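Local structure of protein 1d10 (Caenorhabditis elegans, 1T9F) at residues T92-K97 / Q157-G162. The protein is of unknown function but belongs to the MIR-domain family with a beta-trefoil fold, related to SDF2, and is probably secretory-pathway targeted. Numbering follows the deposited sequence.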
ATOM      1  N   THR A  92      -6.805   8.133  13.656  1.00 40.91           N
ATOM      2  CA  THR A  92      -7.063   6.790  14.157  1.00 38.98           C
ATOM      3  C   THR A  92      -7.775   5.942  13.103  1.00 38.77           C
ATOM      4  O   THR A  92      -8.629   6.443  12.368  1.00 40.14           O
ATOM      5  CB  THR A  92      -7.914   6.848  15.442  1.00 41.08           C
ATOM      6  OG1 THR A  92      -7.851   5.587  16.119  1.00 52.27           O
ATOM      7  CG2 THR A  92      -9.363   7.164  15.106  1.00 43.62           C
ATOM      8  N   ALA A  93      -7.412   4.663  13.027  1.00 31.39           N
ATOM      9  CA  ALA A  93      -8.019   3.741  12.068  1.00 37.46           C
ATOM     10  C   ALA A  93      -9.536   3.752  12.240  1.00 40.25           C
ATOM     11  O   ALA A  93     -10.041   4.085  13.314  1.00 42.76           O
ATOM     12  CB  ALA A  93      -7.476   2.327  12.278  1.00 30.39           C
ATOM     13  N   PRO A  94     -10.283   3.388  11.184  1.00 38.42           N
ATOM     14  CA  PRO A  94     -11.750   3.365  11.236  1.00 35.67           C
ATOM     15  C   PRO A  94     -12.386   2.346  12.185  1.00 37.03           C
ATOM     16  O   PRO A  94     -13.335   2.674  12.889  1.00 40.77           O
ATOM     17  CB  PRO A  94     -12.140   3.125   9.781  1.00 29.83           C
ATOM     18  CG  PRO A  94     -11.006   2.301   9.266  1.00 29.44           C
ATOM     19  CD  PRO A  94      -9.805   3.017   9.841  1.00 36.05           C
ATOM     20  N   LEU A  95     -11.877   1.117  12.204  1.00 35.63           N
ATOM     21  CA  LEU A  95     -12.442   0.086  13.075  1.00 36.64           C
ATOM     22  C   LEU A  95     -11.492  -0.325  14.189  1.00 42.63           C
ATOM     23  O   LEU A  95     -11.912  -0.914  15.185  1.00 47.02           O
ATOM     24  CB  LEU A  95     -12.828  -1.156  12.263  1.00 38.74           C
ATOM     25  CG  LEU A  95     -13.833  -0.976  11.120  1.00 40.77           C
ATOM     26  CD1 LEU A  95     -14.029  -2.307  10.412  1.00 39.69           C
ATOM     27  CD2 LEU A  95     -15.155  -0.453  11.661  1.00 40.79           C
ATOM     28  N   SER A  96     -10.209  -0.027  14.019  1.00 36.08           N
ATOM     29  CA  SER A  96      -9.220  -0.368  15.035  1.00 41.78           C
ATOM     30  C   SER A  96      -8.657   0.901  15.659  1.00 42.25           C
ATOM     31  O   SER A  96      -7.687   1.479  15.169  1.00 39.09           O
ATOM     32  CB  SER A  96      -8.097  -1.203  14.424  1.00 39.54           C
ATOM     33  OG  SER A  96      -8.594  -2.455  13.990  1.00 35.31           O
ATOM     34  N   LYS A  97      -9.285   1.323  16.751  1.00 45.24           N
ATOM     35  CA  LYS A  97      -8.899   2.529  17.473  1.00 45.06           C
ATOM     36  C   LYS A  97      -7.421   2.601  17.852  1.00 42.14           C
ATOM     37  O   LYS A  97      -6.831   3.687  17.868  1.00 43.54           O
ATOM     38  CB  LYS A  97      -9.747   2.653  18.741  1.00 48.52           C
ATOM     39  CG  LYS A  97     -11.236   2.839  18.491  1.00 52.57           C
ATOM     40  CD  LYS A  97     -11.547   4.226  17.949  1.00 57.98           C
ATOM     41  CE  LYS A  97     -13.048   4.502  17.960  1.00 61.18           C
ATOM     42  NZ  LYS A  97     -13.374   5.932  17.654  1.00 58.28           N
ATOM     43  N   GLN A 157     -14.607  -6.828   3.127  1.00 20.96           N
ATOM     44  CA  GLN A 157     -13.299  -6.260   2.813  1.00 17.60           C
ATOM     45  C   GLN A 157     -12.508  -6.051   4.102  1.00 21.38           C
ATOM     46  O   GLN A 157     -13.061  -5.629   5.121  1.00 21.39           O
ATOM     47  CB  GLN A 157     -13.474  -4.952   2.040  1.00 23.06           C
ATOM     48  CG  GLN A 157     -14.118  -5.167   0.670  1.00 23.13           C
ATOM     49  CD  GLN A 157     -14.179  -3.916  -0.175  1.00 19.14           C
ATOM     50  OE1 GLN A 157     -13.294  -3.069  -0.115  1.00 20.30           O
ATOM     51  NE2 GLN A 157     -15.220  -3.807  -0.996  1.00 26.10           N
ATOM     52  N   ARG A 158     -11.216  -6.364   4.064  1.00 20.95           N
ATOM     53  CA  ARG A 158     -10.376  -6.237   5.253  1.00 23.16           C
ATOM     54  C   ARG A 158      -9.873  -4.824   5.536  1.00 22.67           C
ATOM     55  O   ARG A 158      -9.540  -4.074   4.616  1.00 19.49           O
ATOM     56  CB  ARG A 158      -9.180  -7.189   5.162  1.00 25.76           C
ATOM     57  CG  ARG A 158      -9.542  -8.674   5.171  1.00 22.12           C
ATOM     58  CD  ARG A 158     -10.070  -9.137   3.825  1.00 24.32           C
ATOM     59  NE  ARG A 158      -9.967 -10.585   3.657  1.00 28.43           N
ATOM     60  CZ  ARG A 158     -10.839 -11.470   4.131  1.00 40.37           C
ATOM     61  NH1 ARG A 158     -11.901 -11.064   4.812  1.00 41.82           N
ATOM     62  NH2 ARG A 158     -10.646 -12.769   3.922  1.00 39.87           N
ATOM     63  N   GLU A 159      -9.825  -4.470   6.821  1.00 17.81           N
ATOM     64  CA  GLU A 159      -9.347  -3.153   7.225  1.00 24.64           C
ATOM     65  C   GLU A 159      -7.827  -3.105   7.097  1.00 19.11           C
ATOM     66  O   GLU A 159      -7.127  -4.019   7.537  1.00 21.73           O
ATOM     67  CB  GLU A 159      -9.742  -2.845   8.680  1.00 28.23           C
ATOM     68  CG  GLU A 159      -9.157  -1.533   9.207  1.00 28.48           C
ATOM     69  CD  GLU A 159      -9.361  -1.338  10.710  1.00 37.76           C
ATOM     70  OE1 GLU A 159      -9.280  -2.336  11.458  1.00 25.51           O
ATOM     71  OE2 GLU A 159      -9.584  -0.186  11.140  1.00 29.77           O
ATOM     72  N   VAL A 160      -7.338  -2.041   6.470  1.00 22.11           N
ATOM     73  CA  VAL A 160      -5.913  -1.814   6.280  1.00 16.88           C
ATOM     74  C   VAL A 160      -5.541  -0.647   7.202  1.00 16.94           C
ATOM     75  O   VAL A 160      -6.205   0.400   7.198  1.00 21.65           O
ATOM     76  CB  VAL A 160      -5.601  -1.425   4.819  1.00 20.80           C
ATOM     77  CG1 VAL A 160      -4.133  -1.026   4.691  1.00 19.35           C
ATOM     78  CG2 VAL A 160      -5.913  -2.587   3.880  1.00 14.44           C
ATOM     79  N   VAL A 161      -4.491  -0.819   7.993  1.00 19.97           N
ATOM     80  CA  VAL A 161      -4.086   0.229   8.921  1.00 24.10           C
ATOM     81  C   VAL A 161      -2.576   0.316   9.094  1.00 26.36           C
ATOM     82  O   VAL A 161      -1.817  -0.443   8.490  1.00 21.67           O
ATOM     83  CB  VAL A 161      -4.685   0.004  10.326  1.00 23.18           C
ATOM     84  CG1 VAL A 161      -6.198  -0.147  10.246  1.00 25.66           C
ATOM     85  CG2 VAL A 161      -4.053  -1.222  10.962  1.00 23.75           C
ATOM     86  N   GLY A 162      -2.161   1.250   9.946  1.00 26.58           N
ATOM     87  CA  GLY A 162      -0.752   1.444  10.224  1.00 26.55           C
ATOM     88  C   GLY A 162      -0.480   0.985  11.643  1.00 24.92           C
ATOM     89  O   GLY A 162      -1.041   1.526  12.593  1.00 29.10           O
TER
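The carboxylate of Glu159 has a different neighbour on each face: Leu95 CB lies over one, with Leu95 N approaching OE2 from that side, and Val161 CG1 lies over the other, with Ala93 CB on that side but out beyond OE2, while Ser96 meets the edge between the two oxygens. The setting is the beta-trefoil fold of MIR proteins, in which the loop between strands 85-89 and 100-105 is held against strand 158-163, a worked example of one buried acid bonded to consecutive amides of an irregular loop. Glu159 gets there with CG anti to its own backbone N (chi1 175°) and an extended chain, so its head projects straight into the bend of the loop. Leu95 N, 2.8 Å from Glu159 OE2, comes from above the carboxylate plane (N-H...O 152°). Ser96 N reaches the syn lone pair of Glu159 OE2 at 3.0 Å along a more bent path (134°). The other oxygen, OE1, takes the Ser96 hydroxyl and also Ser146 OG of strand 142-146, so the probably ionised head is gripped by four donors. Pro94 meets it tip to tip, its CG 3.4 Å from Glu159 OE2. On the Val161 side, Ala93 CB and Val161 CG1 press together at 3.4 Å, tighter than usual for carbons. The shortest polar contact between the two segments comes from the Ser96 hydroxyl, turned beside its own backbone N: OG donates to the syn lone pair of Glu159 OE1 at 2.6 Å.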